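Local coordinates for sterol regulatory element-binding protein cleavage-activating protein (Schizosaccharomyces pombe, PDB 4YHC) that escorts the membrane-bound transcription factor Sre1 for processing when sterol or oxygen is low, and is represented here by the escort's own WD40 domain, probably cytoplasmic, at residues M232-F237 with D248-E253; G271-R276 with D360-F365; R276-Q281 with D329-L334; F282-I287 with S311-N316. The protein carries 9 engineered substitutions. One frame throughout, in Å; residues are numbered along the deposited sequence. Where two conformers were deposited one is given.

Contact 1 of 4, residues M232-F237 with D248-E253; sequences MADILF and DLKNDE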
loop_
_atom_site.group_PDB
_atom_site.type_symbol
_atom_site.label_atom_id
_atom_site.label_comp_id
_atom_site.label_asym_id
_atom_site.label_seq_id
_atom_site.Cartn_x
_atom_site.Cartn_y
_atom_site.Cartn_z
ATOM N N MET A 232 -12.191 2.155 -3.221
ATOM C CA MET A 232 -13.604 1.698 -3.153
ATOM C C MET A 232 -14.593 2.762 -2.634
ATOM O O MET A 232 -15.798 2.588 -2.812
ATOM C CB MET A 232 -13.761 0.443 -2.257
ATOM C CG MET A 232 -13.093 0.525 -0.913
ATOM S SD MET A 232 -13.315 -0.984 0.110
ATOM C CE MET A 232 -13.498 -2.246 -1.156
ATOM N N ALA A 233 -14.074 3.794 -1.943
ATOM C CA ALA A 233 -14.868 4.902 -1.421
ATOM C C ALA A 233 -14.905 6.038 -2.429
ATOM O O ALA A 233 -15.620 6.999 -2.238
ATOM C CB ALA A 233 -14.272 5.364 -0.061
ATOM N N ASP A 234 -14.076 5.960 -3.476
ATOM C CA ASP A 234 -13.869 7.010 -4.481
ATOM C C ASP A 234 -13.389 8.355 -3.765
ATOM O O ASP A 234 -13.903 9.439 -3.989
ATOM C CB ASP A 234 -15.104 7.244 -5.339
ATOM C CG ASP A 234 -14.770 7.566 -6.762
ATOM O OD1 ASP A 234 -13.586 7.755 -7.091
ATOM O OD2 ASP A 234 -15.702 7.527 -7.593
ATOM N N ILE A 235 -12.384 8.211 -2.942
ATOM C CA ILE A 235 -11.865 9.301 -2.157
ATOM C C ILE A 235 -10.385 9.452 -2.428
ATOM O O ILE A 235 -9.678 8.438 -2.498
ATOM C CB ILE A 235 -12.011 9.015 -0.673
ATOM C CG1 ILE A 235 -13.478 9.233 -0.297
ATOM C CG2 ILE A 235 -11.186 9.997 0.158
ATOM C CD1 ILE A 235 -13.783 8.722 1.063
ATOM N N LEU A 236 -9.954 10.702 -2.542
ATOM C CA LEU A 236 -8.560 11.068 -2.574
ATOM C C LEU A 236 -8.217 11.972 -1.409
ATOM O O LEU A 236 -8.998 12.937 -1.108
ATOM C CB LEU A 236 -8.285 11.824 -3.863
ATOM C CG LEU A 236 -6.831 12.228 -4.076
ATOM C CD1 LEU A 236 -6.359 12.014 -5.474
ATOM C CD2 LEU A 236 -6.615 13.701 -3.740
ATOM N N PHE A 237 -7.080 11.684 -0.759
ATOM C CA PHE A 237 -6.584 12.495 0.366
ATOM C C PHE A 237 -5.428 13.336 -0.229
ATOM O O PHE A 237 -4.520 12.788 -0.875
ATOM C CB PHE A 237 -6.092 11.654 1.535
ATOM C CG PHE A 237 -7.165 10.927 2.273
ATOM C CD1 PHE A 237 -7.671 9.729 1.796
ATOM C CD2 PHE A 237 -7.664 11.418 3.454
ATOM C CE1 PHE A 237 -8.677 9.081 2.471
ATOM C CE2 PHE A 237 -8.641 10.787 4.103
ATOM C CZ PHE A 237 -9.129 9.603 3.644
ATOM N N ASP A 248 -14.228 13.821 -2.326
ATOM C CA ASP A 248 -15.117 12.864 -3.047
ATOM C C ASP A 248 -14.914 13.025 -4.530
ATOM O O ASP A 248 -15.242 14.056 -5.147
ATOM C CB ASP A 248 -16.567 13.115 -2.673
ATOM C CG ASP A 248 -17.579 12.318 -3.558
ATOM O OD1 ASP A 248 -17.230 11.317 -4.305
ATOM O OD2 ASP A 248 -18.772 12.735 -3.452
ATOM N N LEU A 249 -14.358 12.021 -5.156
ATOM C CA LEU A 249 -14.044 12.174 -6.571
ATOM C C LEU A 249 -15.281 11.903 -7.467
ATOM O O LEU A 249 -15.255 12.159 -8.638
ATOM C CB LEU A 249 -12.949 11.169 -6.925
ATOM C CG LEU A 249 -11.453 11.383 -6.878
ATOM C CD1 LEU A 249 -10.994 12.743 -6.446
ATOM C CD2 LEU A 249 -10.723 10.253 -6.207
ATOM N N LYS A 250 -16.305 11.266 -6.921
ATOM C CA LYS A 250 -17.490 10.941 -7.734
ATOM C C LYS A 250 -18.289 12.219 -7.990
ATOM O O LYS A 250 -18.481 12.639 -9.142
ATOM C CB LYS A 250 -18.326 9.914 -7.034
ATOM C CG LYS A 250 -19.627 9.545 -7.763
ATOM C CD LYS A 250 -20.451 8.597 -6.902
ATOM C CE LYS A 250 -21.687 8.115 -7.647
ATOM N NZ LYS A 250 -22.587 9.279 -7.951
ATOM N N ASN A 251 -18.679 12.869 -6.903
ATOM C CA ASN A 251 -19.449 14.125 -6.980
ATOM C C ASN A 251 -18.586 15.406 -6.875
ATOM O O ASN A 251 -19.113 16.464 -6.778
ATOM C CB ASN A 251 -20.493 14.093 -5.867
ATOM C CG ASN A 251 -21.365 12.855 -5.939
ATOM O OD1 ASN A 251 -21.921 12.581 -6.985
ATOM N ND2 ASN A 251 -21.450 12.074 -4.852
ATOM N N ASP A 252 -17.262 15.278 -6.986
ATOM C CA ASP A 252 -16.279 16.395 -6.847
ATOM C C ASP A 252 -16.630 17.374 -5.708
ATOM O O ASP A 252 -17.142 18.467 -5.950
ATOM C CB ASP A 252 -16.048 17.153 -8.172
ATOM C CG ASP A 252 -14.590 17.664 -8.315
ATOM O OD1 ASP A 252 -13.805 17.525 -7.358
ATOM O OD2 ASP A 252 -14.214 18.206 -9.382
ATOM N N GLU A 253 -16.077 17.063 -4.534
ATOM C CA GLU A 253 -16.605 17.716 -3.355
ATOM C C GLU A 253 -15.644 17.524 -2.197
ATOM O O GLU A 253 -15.273 16.401 -1.871
ATOM C CB GLU A 253 -17.970 17.135 -3.001
ATOM C CG GLU A 253 -18.731 17.935 -1.963
ATOM C CD GLU A 253 -20.066 18.424 -2.482
ATOM O OE1 GLU A 253 -20.894 18.869 -1.662
ATOM O OE2 GLU A 253 -20.282 18.361 -3.708
#

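Contact 2 of 4, residues G271-R276 with D360-F365; sequences GVSNSR and DGLYIF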
loop_
_atom_site.group_PDB
_atom_site.type_symbol
_atom_site.label_atom_id
_atom_site.label_comp_id
_atom_site.label_asym_id
_atom_site.label_seq_id
_atom_site.Cartn_x
_atom_site.Cartn_y
_atom_site.Cartn_z
ATOM N N GLY A 271 -5.146 4.302 6.301
ATOM C CA GLY A 271 -5.955 3.039 6.323
ATOM C C GLY A 271 -7.282 3.327 7.009
ATOM O O GLY A 271 -7.343 4.218 7.879
ATOM N N VAL A 272 -8.336 2.628 6.610
ATOM C CA VAL A 272 -9.640 2.700 7.268
ATOM C C VAL A 272 -10.147 1.283 7.657
ATOM O O VAL A 272 -9.805 0.247 7.020
ATOM C CB VAL A 272 -10.675 3.453 6.411
ATOM C CG1 VAL A 272 -10.253 4.894 6.101
ATOM C CG2 VAL A 272 -10.896 2.719 5.101
ATOM N N SER A 273 -10.918 1.221 8.740
ATOM C CA SER A 273 -11.331 -0.031 9.314
ATOM C C SER A 273 -12.790 -0.370 9.116
ATOM O O SER A 273 -13.642 0.502 9.025
ATOM C CB SER A 273 -10.942 -0.120 10.780
ATOM O OG SER A 273 -11.817 0.658 11.592
ATOM N N ASN A 274 -13.066 -1.674 8.971
ATOM C CA ASN A 274 -14.448 -2.162 8.931
ATOM C C ASN A 274 -15.281 -1.489 7.878
ATOM O O ASN A 274 -16.364 -1.057 8.192
ATOM C CB ASN A 274 -15.093 -2.009 10.305
ATOM C CG ASN A 274 -14.471 -2.947 11.317
ATOM O OD1 ASN A 274 -13.931 -4.004 10.942
ATOM N ND2 ASN A 274 -14.478 -2.557 12.571
ATOM N N SER A 275 -14.740 -1.368 6.666
ATOM C CA SER A 275 -15.377 -0.661 5.583
ATOM C C SER A 275 -16.729 -1.435 5.275
ATOM O O SER A 275 -16.750 -2.658 5.287
ATOM C CB SER A 275 -14.472 -0.688 4.383
ATOM O OG SER A 275 -13.467 0.283 4.588
ATOM N N ARG A 276 -17.847 -0.744 5.180
ATOM C CA ARG A 276 -19.085 -1.386 4.675
ATOM C C ARG A 276 -19.874 -0.303 3.967
ATOM O O ARG A 276 -19.639 0.919 4.200
ATOM C CB ARG A 276 -19.869 -2.085 5.790
ATOM C CG ARG A 276 -20.466 -1.162 6.861
ATOM C CD ARG A 276 -19.475 -0.783 7.926
ATOM N NE ARG A 276 -20.106 -0.349 9.170
ATOM C CZ ARG A 276 -19.430 0.056 10.227
ATOM N NH1 ARG A 276 -18.089 0.091 10.181
ATOM N NH2 ARG A 276 -20.079 0.414 11.337
ATOM N N ASP A 360 -5.830 -1.863 7.433
ATOM C CA ASP A 360 -6.963 -1.069 7.929
ATOM C C ASP A 360 -6.596 0.028 8.976
ATOM O O ASP A 360 -7.460 0.675 9.473
ATOM C CB ASP A 360 -8.106 -1.929 8.484
ATOM C CG ASP A 360 -7.704 -2.709 9.659
ATOM O OD1 ASP A 360 -6.534 -2.542 10.084
ATOM O OD2 ASP A 360 -8.538 -3.455 10.203
ATOM N N GLY A 361 -5.329 0.241 9.223
ATOM C CA GLY A 361 -4.860 1.212 10.182
ATOM C C GLY A 361 -5.066 0.872 11.656
ATOM O O GLY A 361 -4.888 1.716 12.530
ATOM N N LEU A 362 -5.540 -0.316 11.957
ATOM C CA LEU A 362 -5.853 -0.642 13.336
ATOM C C LEU A 362 -4.642 -1.063 14.205
ATOM O O LEU A 362 -4.699 -0.929 15.434
ATOM C CB LEU A 362 -6.911 -1.770 13.432
ATOM C CG LEU A 362 -8.334 -1.341 13.103
ATOM C CD1 LEU A 362 -9.283 -2.539 13.299
ATOM C CD2 LEU A 362 -8.752 -0.202 14.014
ATOM N N TYR A 363 -3.604 -1.622 13.592
ATOM C CA TYR A 363 -2.412 -2.016 14.311
ATOM C C TYR A 363 -1.152 -1.377 13.700
ATOM O O TYR A 363 -1.026 -1.221 12.422
ATOM C CB TYR A 363 -2.252 -3.499 14.225
ATOM C CG TYR A 363 -3.333 -4.309 14.868
ATOM C CD1 TYR A 363 -3.292 -4.598 16.221
ATOM C CD2 TYR A 363 -4.396 -4.786 14.141
ATOM C CE1 TYR A 363 -4.294 -5.278 16.867
ATOM C CE2 TYR A 363 -5.416 -5.495 14.783
ATOM C CZ TYR A 363 -5.344 -5.734 16.140
ATOM O OH TYR A 363 -6.281 -6.456 16.777
ATOM N N ILE A 364 -0.229 -0.997 14.580
ATOM C CA ILE A 364 1.116 -0.622 14.155
ATOM C C ILE A 364 2.084 -1.725 14.607
ATOM O O ILE A 364 2.017 -2.185 15.744
ATOM C CB ILE A 364 1.579 0.702 14.777
ATOM C CG1 ILE A 364 0.532 1.764 14.638
ATOM C CG2 ILE A 364 2.936 1.155 14.190
ATOM C CD1 ILE A 364 0.766 2.916 15.546
ATOM N N PHE A 365 3.011 -2.100 13.746
ATOM C CA PHE A 365 4.040 -3.064 14.097
ATOM C C PHE A 365 5.369 -2.469 13.828
ATOM O O PHE A 365 5.539 -1.671 12.902
ATOM C CB PHE A 365 3.903 -4.345 13.293
ATOM C CG PHE A 365 2.541 -5.050 13.468
ATOM C CD1 PHE A 365 2.330 -5.927 14.541
ATOM C CD2 PHE A 365 1.520 -4.854 12.581
ATOM C CE1 PHE A 365 1.112 -6.598 14.723
ATOM C CE2 PHE A 365 0.281 -5.528 12.756
ATOM C CZ PHE A 365 0.072 -6.379 13.830
HETATM O O HOH W 1 -10.871 -3.713 9.301
#

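Contact 3 of 4, residues R276-Q281 with D329-L334; sequences RFVNGQ and DPDNSL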
loop_
_atom_site.group_PDB
_atom_site.type_symbol
_atom_site.label_atom_id
_atom_site.label_comp_id
_atom_site.label_asym_id
_atom_site.label_seq_id
_atom_site.Cartn_x
_atom_site.Cartn_y
_atom_site.Cartn_z
ATOM N N ARG A 276 -17.847 -0.744 5.180
ATOM C CA ARG A 276 -19.085 -1.386 4.675
ATOM C C ARG A 276 -19.874 -0.303 3.967
ATOM O O ARG A 276 -19.639 0.919 4.200
ATOM C CB ARG A 276 -19.869 -2.085 5.790
ATOM C CG ARG A 276 -20.466 -1.162 6.861
ATOM C CD ARG A 276 -19.475 -0.783 7.926
ATOM N NE ARG A 276 -20.106 -0.349 9.170
ATOM C CZ ARG A 276 -19.430 0.056 10.227
ATOM N NH1 ARG A 276 -18.089 0.091 10.181
ATOM N NH2 ARG A 276 -20.079 0.414 11.337
ATOM N N PHE A 277 -20.756 -0.710 3.046
ATOM C CA PHE A 277 -21.481 0.245 2.254
ATOM C C PHE A 277 -22.948 -0.046 2.523
ATOM O O PHE A 277 -23.394 -1.218 2.351
ATOM C CB PHE A 277 -21.098 0.068 0.843
ATOM C CG PHE A 277 -21.698 1.050 -0.084
ATOM C CD1 PHE A 277 -22.912 0.801 -0.708
ATOM C CD2 PHE A 277 -21.034 2.188 -0.416
ATOM C CE1 PHE A 277 -23.458 1.716 -1.573
ATOM C CE2 PHE A 277 -21.579 3.111 -1.251
ATOM C CZ PHE A 277 -22.791 2.840 -1.876
ATOM N N VAL A 278 -23.650 0.949 3.060
ATOM C CA VAL A 278 -25.013 0.745 3.533
ATOM C C VAL A 278 -25.830 1.974 3.100
ATOM O O VAL A 278 -25.475 3.173 3.389
ATOM C CB VAL A 278 -25.147 0.600 5.044
ATOM C CG1 VAL A 278 -26.643 0.414 5.393
ATOM C CG2 VAL A 278 -24.361 -0.568 5.642
ATOM N N ASN A 279 -26.873 1.674 2.327
ATOM C CA ASN A 279 -27.759 2.701 1.790
ATOM C C ASN A 279 -27.037 3.883 1.248
ATOM O O ASN A 279 -27.323 5.037 1.644
ATOM C CB ASN A 279 -28.708 3.161 2.908
ATOM C CG ASN A 279 -29.795 4.109 2.424
ATOM O OD1 ASN A 279 -30.081 4.230 1.219
ATOM N ND2 ASN A 279 -30.410 4.819 3.384
ATOM N N GLY A 280 -26.115 3.643 0.328
ATOM C CA GLY A 280 -25.445 4.745 -0.367
ATOM C C GLY A 280 -24.301 5.389 0.406
ATOM O O GLY A 280 -23.625 6.236 -0.106
ATOM N N GLN A 281 -24.011 4.859 1.570
ATOM C CA GLN A 281 -22.988 5.397 2.492
ATOM C C GLN A 281 -21.797 4.479 2.622
ATOM O O GLN A 281 -21.947 3.315 3.040
ATOM C CB GLN A 281 -23.555 5.502 3.918
ATOM C CG GLN A 281 -24.709 6.465 4.018
ATOM C CD GLN A 281 -25.276 6.588 5.388
ATOM O OE1 GLN A 281 -24.976 5.820 6.311
ATOM N NE2 GLN A 281 -26.156 7.538 5.523
ATOM N N ASP A 329 -30.263 -2.143 7.765
ATOM C CA ASP A 329 -29.131 -1.377 8.257
ATOM C C ASP A 329 -28.460 -2.110 9.401
ATOM O O ASP A 329 -28.904 -2.021 10.548
ATOM C CB ASP A 329 -29.516 0.019 8.687
ATOM C CG ASP A 329 -28.279 0.898 8.958
ATOM O OD1 ASP A 329 -27.236 0.369 9.395
ATOM O OD2 ASP A 329 -28.368 2.102 8.733
ATOM N N PRO A 330 -27.371 -2.834 9.086
ATOM C CA PRO A 330 -26.605 -3.550 10.105
ATOM C C PRO A 330 -25.999 -2.686 11.240
ATOM O O PRO A 330 -25.564 -3.252 12.196
ATOM C CB PRO A 330 -25.477 -4.186 9.293
ATOM C CG PRO A 330 -25.259 -3.254 8.156
ATOM C CD PRO A 330 -26.650 -2.770 7.800
ATOM N N ASP A 331 -25.957 -1.354 11.124
ATOM C CA ASP A 331 -25.345 -0.473 12.143
ATOM C C ASP A 331 -26.388 0.300 12.995
ATOM O O ASP A 331 -26.104 1.376 13.567
ATOM C CB ASP A 331 -24.408 0.546 11.453
ATOM C CG ASP A 331 -23.232 -0.130 10.706
ATOM O OD1 ASP A 331 -22.505 -0.928 11.338
ATOM O OD2 ASP A 331 -23.043 0.172 9.511
ATOM N N ASN A 332 -27.591 -0.240 13.077
ATOM C CA ASN A 332 -28.661 0.386 13.866
ATOM C C ASN A 332 -28.217 0.701 15.305
ATOM O O ASN A 332 -28.111 1.878 15.673
ATOM C CB ASN A 332 -29.956 -0.458 13.832
ATOM C CG ASN A 332 -29.702 -1.942 14.047
ATOM O OD1 ASN A 332 -29.509 -2.403 15.175
ATOM N ND2 ASN A 332 -29.697 -2.702 12.955
ATOM N N SER A 333 -27.877 -0.335 16.080
ATOM C CA SER A 333 -27.350 -0.167 17.447
ATOM C C SER A 333 -26.099 0.706 17.612
ATOM O O SER A 333 -25.538 0.758 18.727
ATOM C CB SER A 333 -27.054 -1.527 18.047
ATOM O OG SER A 333 -28.201 -2.337 17.900
ATOM N N LEU A 334 -25.699 1.415 16.543
ATOM C CA LEU A 334 -24.496 2.281 16.558
ATOM C C LEU A 334 -24.723 3.764 16.258
ATOM O O LEU A 334 -25.579 4.146 15.460
ATOM C CB LEU A 334 -23.446 1.778 15.541
ATOM C CG LEU A 334 -22.734 0.465 15.777
ATOM C CD1 LEU A 334 -21.496 0.409 14.884
ATOM C CD2 LEU A 334 -22.373 0.299 17.239
#

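Contact 4 of 4, residues F282-I287 with S311-N316; sequences FRVSSI and SYIILN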
loop_
_atom_site.group_PDB
_atom_site.type_symbol
_atom_site.label_atom_id
_atom_site.label_comp_id
_atom_site.label_asym_id
_atom_site.label_seq_id
_atom_site.Cartn_x
_atom_site.Cartn_y
_atom_site.Cartn_z
ATOM N N PHE A 282 -20.612 4.997 2.334
ATOM C CA PHE A 282 -19.397 4.278 2.649
ATOM C C PHE A 282 -19.053 4.523 4.104
ATOM O O PHE A 282 -18.671 5.660 4.524
ATOM C CB PHE A 282 -18.304 4.640 1.691
ATOM C CG PHE A 282 -17.106 3.726 1.781
ATOM C CD1 PHE A 282 -16.209 3.859 2.785
ATOM C CD2 PHE A 282 -16.895 2.763 0.814
ATOM C CE1 PHE A 282 -15.136 2.985 2.906
ATOM C CE2 PHE A 282 -15.824 1.866 0.907
ATOM C CZ PHE A 282 -14.967 1.975 1.981
ATOM N N ARG A 283 -19.182 3.493 4.911
ATOM C CA ARG A 283 -18.994 3.635 6.354
ATOM C C ARG A 283 -17.740 2.921 6.822
ATOM O O ARG A 283 -17.385 1.887 6.251
ATOM C CB ARG A 283 -20.164 3.118 7.142
ATOM C CG ARG A 283 -21.528 3.732 6.813
ATOM C CD ARG A 283 -22.579 2.979 7.617
ATOM N NE ARG A 283 -23.930 3.519 7.388
ATOM C CZ ARG A 283 -25.061 2.894 7.793
ATOM N NH1 ARG A 283 -25.009 1.786 8.521
ATOM N NH2 ARG A 283 -26.232 3.456 7.568
ATOM N N VAL A 284 -17.038 3.541 7.778
ATOM C CA VAL A 284 -15.873 2.970 8.446
ATOM C C VAL A 284 -15.945 3.159 9.924
ATOM O O VAL A 284 -16.617 4.081 10.413
ATOM C CB VAL A 284 -14.535 3.597 7.903
ATOM C CG1 VAL A 284 -14.483 3.430 6.410
ATOM C CG2 VAL A 284 -14.398 5.075 8.309
ATOM N N SER A 285 -15.286 2.289 10.678
ATOM C CA SER A 285 -15.281 2.435 12.111
ATOM C C SER A 285 -14.173 3.404 12.579
ATOM O O SER A 285 -14.265 3.899 13.700
ATOM C CB SER A 285 -15.009 1.101 12.814
ATOM O OG SER A 285 -16.036 0.157 12.557
ATOM N N SER A 286 -13.163 3.639 11.746
ATOM C CA SER A 286 -11.951 4.462 12.123
ATOM C C SER A 286 -11.137 4.839 10.930
ATOM O O SER A 286 -11.293 4.203 9.867
ATOM C CB SER A 286 -11.035 3.818 13.146
ATOM O OG SER A 286 -10.387 2.639 12.686
ATOM N N ILE A 287 -10.330 5.907 11.065
ATOM C CA ILE A 287 -9.425 6.315 9.994
ATOM C C ILE A 287 -8.079 6.490 10.658
ATOM O O ILE A 287 -8.006 7.109 11.749
ATOM C CB ILE A 287 -9.840 7.663 9.404
ATOM C CG1 ILE A 287 -11.312 7.681 9.070
ATOM C CG2 ILE A 287 -8.982 8.021 8.180
ATOM C CD1 ILE A 287 -11.814 9.041 8.591
ATOM N N SER A 311 -19.493 3.142 17.336
ATOM C CA SER A 311 -19.965 4.085 16.338
ATOM C C SER A 311 -19.242 3.908 15.008
ATOM O O SER A 311 -18.400 3.026 14.862
ATOM C CB SER A 311 -19.753 5.509 16.840
ATOM O OG SER A 311 -18.425 5.673 17.303
ATOM N N TYR A 312 -19.580 4.758 14.044
ATOM C CA TYR A 312 -18.937 4.731 12.740
ATOM C C TYR A 312 -18.939 6.086 12.144
ATOM O O TYR A 312 -19.617 6.972 12.610
ATOM C CB TYR A 312 -19.699 3.773 11.795
ATOM C CG TYR A 312 -21.111 4.156 11.520
ATOM C CD1 TYR A 312 -21.440 4.979 10.471
ATOM C CD2 TYR A 312 -22.151 3.651 12.319
ATOM C CE1 TYR A 312 -22.755 5.331 10.209
ATOM C CE2 TYR A 312 -23.478 3.967 12.053
ATOM C CZ TYR A 312 -23.771 4.803 11.026
ATOM O OH TYR A 312 -25.065 5.125 10.784
ATOM N N ILE A 313 -18.243 6.218 11.041
ATOM C CA ILE A 313 -18.084 7.457 10.343
ATOM C C ILE A 313 -18.515 7.208 8.973
ATOM O O ILE A 313 -18.098 6.166 8.368
ATOM C CB ILE A 313 -16.559 7.729 10.345
ATOM C CG1 ILE A 313 -16.059 7.875 11.773
ATOM C CG2 ILE A 313 -16.132 8.885 9.489
ATOM C CD1 ILE A 313 -14.558 7.600 11.903
ATOM N N ILE A 314 -19.262 8.146 8.396
ATOM C CA ILE A 314 -19.591 8.107 7.021
ATOM C C ILE A 314 -18.536 8.888 6.270
ATOM O O ILE A 314 -18.529 10.107 6.372
ATOM C CB ILE A 314 -20.987 8.733 6.759
ATOM C CG1 ILE A 314 -22.081 7.892 7.376
ATOM C CG2 ILE A 314 -21.229 8.955 5.277
ATOM C CD1 ILE A 314 -23.392 8.657 7.543
ATOM N N LEU A 315 -17.664 8.173 5.501
ATOM C CA LEU A 315 -16.614 8.763 4.709
ATOM C C LEU A 315 -17.068 9.314 3.417
ATOM O O LEU A 315 -16.469 10.226 2.921
ATOM C CB LEU A 315 -15.532 7.737 4.310
ATOM C CG LEU A 315 -14.338 7.399 5.162
ATOM C CD1 LEU A 315 -13.332 6.609 4.281
ATOM C CD2 LEU A 315 -13.760 8.645 5.816
ATOM N N ASN A 316 -18.055 8.723 2.773
ATOM C CA ASN A 316 -18.483 9.261 1.523
ATOM C C ASN A 316 -19.899 8.723 1.208
ATOM O O ASN A 316 -20.369 7.821 1.895
ATOM C CB ASN A 316 -17.496 8.929 0.393
ATOM C CG ASN A 316 -17.690 9.780 -0.828
ATOM O OD1 ASN A 316 -18.467 10.763 -0.808
ATOM N ND2 ASN A 316 -16.996 9.425 -1.921
HETATM O O HOH W 2 -18.276 0.595 13.874
HETATM O O HOH W 3 -16.005 5.571 15.130
#

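Contact 1 of 4, residues M232-F237 with D248-E253
D234 O and L249 N join the two segments through a 2.9 Å backbone hydrogen bond that is nearly straight, 171° at the hydrogen. Next to it I235 and D248 form an antiparallel non-hydrogen-bonded pair, their CA atoms 4.9 Å apart, where strand 235-239 starts and strand 243-248 ends. D234, with positive phi, forms a G1 beta bulge with I235 opposite I230. The L249 side chain fills the angle between D234 and L236. Its CB lies 3.5 Å from D234 OD1, and its CD2 touches L236 CB at 3.7 Å. D234 OD2 turns to K250, 3.6 Å from its CB, the two side chains crossing at about a right angle, and makes a salt bridge with R188. D248 closes an Asx turn: its OD1 accepts from K250 N at 2.8 Å, the donor standing above the carboxylate plane, which helps shape the loop leading to strand 253-259. All this lies within one four-stranded antiparallel sheet, a propeller blade. Strand 175-182 of the preceding blade packs on D234, L236 and L249 through I179 and I181, while N316 of the following sheet donates to D248 OD1 and A233 O.

Contact 2 of 4, residues G271-R276 with D360-F365
G271 and G361 bring two backbones together, CA to CA 4.4 Å, where strand 269-278 of one sheet of the WD40 propeller meets the loop leading into strand 363-374 of the next. The backbones come this near because neither residue has a side chain: a CB on G271 would run into G361 N, and one on G361 would press on G271 O. G361 also has a positive phi, which suits glycine. Tightest of all, D360 lies against the V272 peptide, its CB 3.1 Å from V272 O, and its CA makes a bent CA-H...O contact, 3.3 Å, with the same oxygen. S273 CB then meets the branched end of L362, 3.7 Å from CG and about equally far from both methyls. S273 OG sits between the backbone N and the carbonyl carbon (chi1 77°) and bonds to S286 OG of strand 281-292.

Toward N274 the contact is looser and wetter. The exposed N274 gives its backbone N to a water at 3.0 Å, which also lies within bonding distance of D360 OD2 and probably bridges the segments. R276 NH1 turns back to donate to N274 O in the guanidinium plane, while NH2 is engaged with D331. D360 holds its own loop in an Asx turn: L362 N donates to D360 OD1 at 3.1 Å, approaching from above the carboxylate plane.

Contact 3 of 4, residues R276-Q281 with D329-L334
R276 meets D331 tip to tip in a two-pronged salt bridge. R276 NE donates to D331 OD2 at 3.0 Å on the syn side of the carboxylate, 163° at the hydrogen, and NH2 makes a shorter but more bent, weak bond to D331 OD1 at 2.8 Å. The two planes are 54° apart, so the fork is twisted rather than flat. A bend at chi2 (-83°) places R276 CD for this reach, and L334 CD1 lies at the guanidinium edge, 3.8 Å from NH2. Two residues on, V278 points the same way and reaches P330 tip to tip, CG2 to CG 3.8 Å; its CG1 rests 4.0 Å from D329 CG. From V278 to Q281 the chain reverses in a type I' turn, the hairpin joining strands 269-278 and 281-292. The facing loop is shaped by a type I turn from D329 to N332 and an Asx turn, D331 N donating to D329 OD1 at 2.8 Å. R283, from strand 281-292, forms salt bridges with D331 OD2 and D329 OD1. D331 is thus shared by two arginines, and this balance of charge probably keeps both acids ionised while tying the loop before strand 335-337 to the hairpin.

Contact 4 of 4, residues F282-I287 with S311-N316
R283 lays its extended side chain over one face of the Y312 ring, CD 3.5 Å from CE1, and Y312 OH in turn stands over the centre of the guanidinium, 3.7 Å above its plane. The two flat groups are 21° apart. R283 CG lies beside the backbone N (chi1 -56°), while Y312 CG sits between its backbone N and carbonyl carbon (chi1 62°), which starts the ring on its way beneath the arginine. R283 NE is also held by Q281 OE1. Underneath run two antiparallel strands of the propeller sheet, 281-292 and 311-317. V284 and I313 form a hydrogen-bonded pair, V284 N to I313 O 2.9 Å and I313 N to V284 O 2.8 Å. Toward F282 the register slips by one: L315 and N316 both face F282 in a classic beta bulge, L315 N donating to F282 O and F282 N to N316 O. V284, I287, I313 and L315 make an apolar cluster. V284 CG2 touches L315 CG at 3.9 Å, the side chains crossing at about a right angle, and I287 CD1 presses on L315 CD2 at 3.4 Å, tighter than usual for two carbons. At the other end water replaces direct bonds: one links S285 OG with S311 O, each at 2.6 Å, and another joins S285 O to S311 OG. S285 OG also bonds with N274 ND2 and R276 NH1.

Overall arrangement
Contacts 2, 3 and 4 all use the sheet of strands 269-278 and 281-292, and contact 2 joins it to the sheet of strand 363-374, whereas contact 1 belongs to the preceding blade. Contact 4 is a buried strand pairing with an apolar face, nested within the chain loops closed by contacts 2 and 3, which share R276 on strand 269-278. Contact 3 lies farthest out, about 26 Å from the chain centre to its own, and relies on charge; contact 2, at about 12 Å, relies on close backbone packing and one water. Contact 1 is buried too, but its strand pairing is brief. It joins contact 4 through N316 and through F282 packing on M232.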